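Local atomic coordinates of AvrRpt2 (Erwinia amylovora, PDB entry 6HQZ), a protein that probably acts as a papain-like cysteine protease of the C70 family, a type III effector that the fire blight bacterium delivers into plant cells. Residues Q14-R17 / W21-C24; T25-H30 / I120-Q125. All blocks are in the same frame, centred on the assembly; numbering follows the deposited sequence.

Contact 1: residues Q14-R17 / W21-C24; sequences QNER and WYAC
Glu16 and Arg17 meet Tyr22 in a surface contact, where the loop before helix 19-27 passes alongside the first turns of that helix. It is a small contact, with 106 Å² buried over both sides, and the nearest backbones, those of Glu16 and Tyr22, stay 8.9 Å apart from CA to CA. Tyr22 carries the helix side of it. Its CG stands anti to its own carbonyl carbon (chi1 -62°), which turns the phenol out toward the loop. The loop reaches the ring in two ways. The carbonyl of Arg17 comes to the edge, near the ring plane, with Arg17 O 3.5 Å from Tyr22 CE2. Arg17 takes part through its backbone; its extended side chain leads away from the helix. Glu16 sends its carboxylate instead. Its extended chain crosses the tyrosine side chain at about a right angle, and Glu16 OE2 lies 3.8 Å from Tyr22 CD2. This approach is oblique, and the carboxylate and ring planes are 32° apart. No hydrogen bond joins the two segments. The two oxygens meet ring carbons, so the touch is van der Waals with perhaps a weak electrostatic part. One face of the phenol packs on its helix neighbour: Trp21 CD1 sits 3.6 Å above the Tyr22 ring plane, over its centre. The indole goes inward, where Trp21 NE1 donates a hydrogen bond to Ser34 O. Cys24 is buried against Met94 and Met106 of the sheet. The helix thus has a sheet-facing side and an outer side, and the loop meets the outer one. A helix packed on an antiparallel sheet, with the catalytic cysteine near its N-terminus, is the hallmark of papain-like proteases, and helix 19-27 is consistent with it.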
loop_
_atom_site.group_PDB
_atom_site.type_symbol
_atom_site.label_atom_id
_atom_site.label_comp_id
_atom_site.label_asym_id
_atom_site.label_seq_id
_atom_site.Cartn_x
_atom_site.Cartn_y
_atom_site.Cartn_z
ATOM N N GLN A 14 23.691 -14.339 13.349
ATOM C CA GLN A 14 24.161 -15.046 14.529
ATOM C C GLN A 14 25.433 -14.419 15.098
ATOM O O GLN A 14 25.339 -13.322 15.728
ATOM C CB GLN A 14 24.028 -16.553 14.387
ATOM C CG GLN A 14 22.559 -16.962 14.617
ATOM C CD GLN A 14 22.115 -16.932 16.112
ATOM O OE1 GLN A 14 22.765 -17.532 16.993
ATOM N NE2 GLN A 14 20.994 -16.293 16.384
ATOM N N ASN A 15 26.550 -15.058 14.843
ATOM C CA ASN A 15 27.877 -14.555 15.141
ATOM C C ASN A 15 28.655 -14.721 13.844
ATOM O O ASN A 15 29.736 -15.259 13.804
ATOM C CB ASN A 15 28.496 -15.369 16.267
ATOM C CG ASN A 15 27.729 -15.230 17.562
ATOM O OD1 ASN A 15 27.319 -14.123 17.953
ATOM N ND2 ASN A 15 27.537 -16.357 18.241
ATOM N N GLU A 16 28.023 -14.228 12.784
ATOM C CA GLU A 16 28.544 -14.257 11.435
ATOM C C GLU A 16 28.980 -12.842 11.015
ATOM O O GLU A 16 28.408 -11.853 11.442
ATOM C CB GLU A 16 27.411 -14.733 10.504
ATOM C CG GLU A 16 27.969 -15.199 9.171
ATOM C CD GLU A 16 26.904 -15.573 8.144
ATOM O OE1 GLU A 16 27.281 -16.242 7.154
ATOM O OE2 GLU A 16 25.719 -15.195 8.318
ATOM N N ARG A 17 29.960 -12.766 10.137
ATOM C CA ARG A 17 30.386 -11.476 9.586
ATOM C C ARG A 17 29.338 -10.853 8.649
ATOM O O ARG A 17 28.860 -11.519 7.770
ATOM C CB ARG A 17 31.659 -11.768 8.817
ATOM C CG ARG A 17 32.284 -10.660 8.003
ATOM C CD ARG A 17 33.629 -11.210 7.532
ATOM N NE ARG A 17 34.381 -10.280 6.698
ATOM C CZ ARG A 17 35.650 -10.448 6.305
ATOM N NH1 ARG A 17 36.374 -11.507 6.680
ATOM N NH2 ARG A 17 36.219 -9.499 5.558
ATOM N N TRP A 21 23.213 -8.421 7.100
ATOM C CA TRP A 21 22.910 -8.498 5.650
ATOM C C TRP A 21 22.258 -9.856 5.252
ATOM O O TRP A 21 21.242 -9.911 4.493
ATOM C CB TRP A 21 24.164 -8.207 4.819
ATOM C CG TRP A 21 24.066 -8.672 3.342
ATOM C CD1 TRP A 21 24.431 -9.877 2.825
ATOM C CD2 TRP A 21 23.536 -7.915 2.263
ATOM N NE1 TRP A 21 24.162 -9.911 1.466
ATOM C CE2 TRP A 21 23.641 -8.704 1.094
ATOM C CE3 TRP A 21 23.061 -6.621 2.158
ATOM C CZ2 TRP A 21 23.213 -8.263 -0.146
ATOM C CZ3 TRP A 21 22.634 -6.176 0.916
ATOM C CH2 TRP A 21 22.715 -6.988 -0.210
ATOM N N TYR A 22 22.856 -10.933 5.729
ATOM C CA TYR A 22 22.385 -12.257 5.302
ATOM C C TYR A 22 21.028 -12.509 5.909
ATOM O O TYR A 22 20.132 -13.044 5.215
ATOM C CB TYR A 22 23.368 -13.368 5.630
ATOM C CG TYR A 22 24.681 -13.154 4.915
ATOM C CD1 TYR A 22 24.802 -13.463 3.555
ATOM C CD2 TYR A 22 25.799 -12.623 5.566
ATOM C CE1 TYR A 22 25.995 -13.279 2.866
ATOM C CE2 TYR A 22 27.005 -12.431 4.886
ATOM C CZ TYR A 22 27.086 -12.779 3.540
ATOM O OH TYR A 22 28.226 -12.590 2.849
ATOM N N ALA A 23 20.860 -12.097 7.163
ATOM C CA ALA A 23 19.567 -12.259 7.796
ATOM C C ALA A 23 18.460 -11.466 7.089
ATOM O O ALA A 23 17.375 -12.037 6.842
ATOM C CB ALA A 23 19.612 -11.922 9.269
ATOM N N CYS A 24 18.709 -10.183 6.790
ATOM C CA CYS A 24 17.719 -9.337 6.159
ATOM C C CYS A 24 17.378 -9.862 4.748
ATOM O O CYS A 24 16.224 -9.886 4.379
ATOM C CB CYS A 24 18.185 -7.857 6.120
ATOM S SG CYS A 24 18.202 -7.115 7.776
#

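Contact 2: residues T25-H30 / I120-Q125; sequences TRMLGH and IFHDPQ
Asp123 OD1, on the residue between the two that meet Met27, accepts from the backbone of Gln125 and more weakly from Arg126 N. The bond from Gln125 N to Asp123 OD1 is 2.8 Å and uses the anti lone pair of the carboxylate oxygen. This is an Asx turn, and it ends strand 118-123 of the antiparallel sheet in this papain-like domain. The other segment also ends in a motif. Gly29 (phi 98°) closes helix 19-27 as a Schellman motif, with backbone hydrogen bonds from His30 N to Thr25 O and from Gly29 N to Arg26 O.

Between these ends the helix packs on the strand through one buried methionine. Met27 SD comes to the edge of the His122 imidazole, 4.5 Å from the ring centroid and 72° off the normal. Met27 SD lies 3.5 Å from both CB and CD2 of His122. The ring is fixed from both nitrogens, as His122 NE2 donates to Val8 O and His122 ND1 accepts from Asp129 N, and Tyr10 adds an edge-to-face ring contact. The methionine chain bends at its last torsion (chi3 -95°), which brings its methyl over to the proline: Met27 CE rests 4.1 Å from Pro124 CG.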
loop_
_atom_site.group_PDB
_atom_site.type_symbol
_atom_site.label_atom_id
_atom_site.label_comp_id
_atom_site.label_asym_id
_atom_site.label_seq_id
_atom_site.Cartn_x
_atom_site.Cartn_y
_atom_site.Cartn_z
ATOM N N THR A 25 18.371 -10.224 3.969
ATOM C CA THR A 25 18.102 -10.674 2.615
ATOM C C THR A 25 17.301 -12.017 2.675
ATOM O O THR A 25 16.343 -12.138 1.910
ATOM C CB THR A 25 19.360 -10.794 1.753
ATOM O OG1 THR A 25 20.315 -11.596 2.425
ATOM C CG2 THR A 25 19.933 -9.488 1.452
ATOM N N ARG A 26 17.596 -12.898 3.651
ATOM C CA ARG A 26 16.812 -14.127 3.886
ATOM C C ARG A 26 15.359 -13.824 4.304
ATOM O O ARG A 26 14.415 -14.463 3.787
ATOM C CB ARG A 26 17.480 -15.118 4.879
ATOM C CG ARG A 26 17.127 -16.581 4.618
ATOM C CD ARG A 26 18.081 -17.636 5.245
ATOM N NE ARG A 26 19.350 -17.028 5.663
ATOM C CZ ARG A 26 20.066 -17.361 6.735
ATOM N NH1 ARG A 26 19.714 -18.379 7.514
ATOM N NH2 ARG A 26 21.177 -16.674 6.996
ATOM N N MET A 27 15.166 -12.803 5.146
ATOM C CA MET A 27 13.820 -12.371 5.496
ATOM C C MET A 27 13.045 -11.848 4.295
ATOM O O MET A 27 11.821 -11.976 4.287
ATOM C CB MET A 27 13.798 -11.365 6.636
ATOM C CG MET A 27 14.286 -11.941 7.934
ATOM S SD MET A 27 14.042 -10.816 9.316
ATOM C CE MET A 27 15.615 -9.997 9.411
ATOM N N LEU A 28 13.749 -11.323 3.294
ATOM C CA LEU A 28 13.113 -10.828 2.052
ATOM C C LEU A 28 12.789 -11.957 1.025
ATOM O O LEU A 28 12.290 -11.657 -0.075
ATOM C CB LEU A 28 13.966 -9.758 1.380
ATOM C CG LEU A 28 13.554 -8.304 1.619
ATOM C CD1 LEU A 28 13.401 -7.856 3.080
ATOM C CD2 LEU A 28 14.493 -7.378 0.877
ATOM N N GLY A 29 13.176 -13.191 1.347
ATOM C CA GLY A 29 12.985 -14.391 0.496
ATOM C C GLY A 29 14.199 -14.817 -0.345
ATOM O O GLY A 29 14.108 -15.789 -1.058
ATOM N N HIS A 30 15.330 -14.117 -0.249
ATOM C CA HIS A 30 16.531 -14.393 -1.074
ATOM C C HIS A 30 17.562 -15.235 -0.324
ATOM O O HIS A 30 17.703 -15.142 0.909
ATOM C CB HIS A 30 17.200 -13.060 -1.489
ATOM C CG HIS A 30 16.359 -12.215 -2.399
ATOM N ND1 HIS A 30 16.725 -11.921 -3.699
ATOM C CD2 HIS A 30 15.153 -11.641 -2.206
ATOM C CE1 HIS A 30 15.774 -11.204 -4.268
ATOM N NE2 HIS A 30 14.802 -11.029 -3.390
ATOM N N ILE A 120 7.258 -0.874 12.215
ATOM C CA ILE A 120 7.342 -2.196 12.740
ATOM C C ILE A 120 8.428 -2.912 11.943
ATOM O O ILE A 120 8.393 -2.924 10.735
ATOM C CB ILE A 120 6.018 -2.984 12.571
ATOM C CG1 ILE A 120 4.839 -2.145 13.122
ATOM C CG2 ILE A 120 6.124 -4.284 13.266
ATOM C CD1 ILE A 120 3.479 -2.718 12.845
ATOM N N PHE A 121 9.364 -3.561 12.646
ATOM C CA PHE A 121 10.515 -4.111 11.956
ATOM C C PHE A 121 11.088 -5.291 12.691
ATOM O O PHE A 121 10.978 -5.411 13.932
ATOM C CB PHE A 121 11.600 -3.036 11.752
ATOM C CG PHE A 121 12.236 -2.545 13.007
ATOM C CD1 PHE A 121 11.591 -1.602 13.835
ATOM C CD2 PHE A 121 13.496 -3.011 13.386
ATOM C CE1 PHE A 121 12.220 -1.137 14.998
ATOM C CE2 PHE A 121 14.138 -2.530 14.549
ATOM C CZ PHE A 121 13.503 -1.634 15.382
ATOM N N HIS A 122 11.680 -6.180 11.898
ATOM C CA HIS A 122 12.439 -7.317 12.368
ATOM C C HIS A 122 13.898 -6.836 12.492
ATOM O O HIS A 122 14.481 -6.419 11.512
ATOM C CB HIS A 122 12.473 -8.464 11.357
ATOM C CG HIS A 122 11.201 -9.255 11.292
ATOM N ND1 HIS A 122 10.234 -9.183 12.274
ATOM C CD2 HIS A 122 10.764 -10.154 10.388
ATOM C CE1 HIS A 122 9.229 -9.981 11.946
ATOM N NE2 HIS A 122 9.549 -10.621 10.832
ATOM N N ASP A 123 14.474 -7.020 13.667
ATOM C CA ASP A 123 15.873 -6.641 13.948
ATOM C C ASP A 123 16.664 -7.935 14.148
ATOM O O ASP A 123 16.443 -8.682 15.103
ATOM C CB ASP A 123 15.922 -5.786 15.188
ATOM C CG ASP A 123 17.324 -5.202 15.457
ATOM O OD1 ASP A 123 18.314 -5.929 15.424
ATOM O OD2 ASP A 123 17.410 -4.042 15.795
ATOM N N PRO A 124 17.584 -8.238 13.234
ATOM C CA PRO A 124 18.302 -9.456 13.304
ATOM C C PRO A 124 19.093 -9.660 14.614
ATOM O O PRO A 124 19.551 -10.795 14.905
ATOM C CB PRO A 124 19.283 -9.371 12.119
ATOM C CG PRO A 124 18.815 -8.290 11.249
ATOM C CD PRO A 124 17.881 -7.442 12.049
ATOM N N GLN A 125 19.296 -8.592 15.392
ATOM C CA GLN A 125 19.991 -8.748 16.637
ATOM C C GLN A 125 19.171 -8.506 17.861
ATOM O O GLN A 125 19.635 -8.795 18.916
ATOM C CB GLN A 125 21.257 -7.885 16.648
ATOM C CG GLN A 125 22.191 -8.174 17.776
ATOM C CD GLN A 125 22.392 -9.658 18.159
ATOM O OE1 GLN A 125 22.857 -10.450 17.337
ATOM N NE2 GLN A 125 22.135 -10.015 19.444
#

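Both contacts use helix 19-27, but at different ends. Contact 1 is local and lies on the surface near the start of the helix. Contact 2 is buried near its end and joins segments whose nearest ends are 90 residues apart. Neither has a hydrogen bond between its segments. In contact 1 oxygens approach a tyrosine ring. In contact 2 a sulfur and a methyl group pack on a histidine and a proline, and hydrogen bonds to residues elsewhere hold the histidine. The two sites meet at Pro124. Its ring, which takes part in contact 2, also packs on the helix in contact 1, with Cys24 SG 3.7 Å from Pro124 CG.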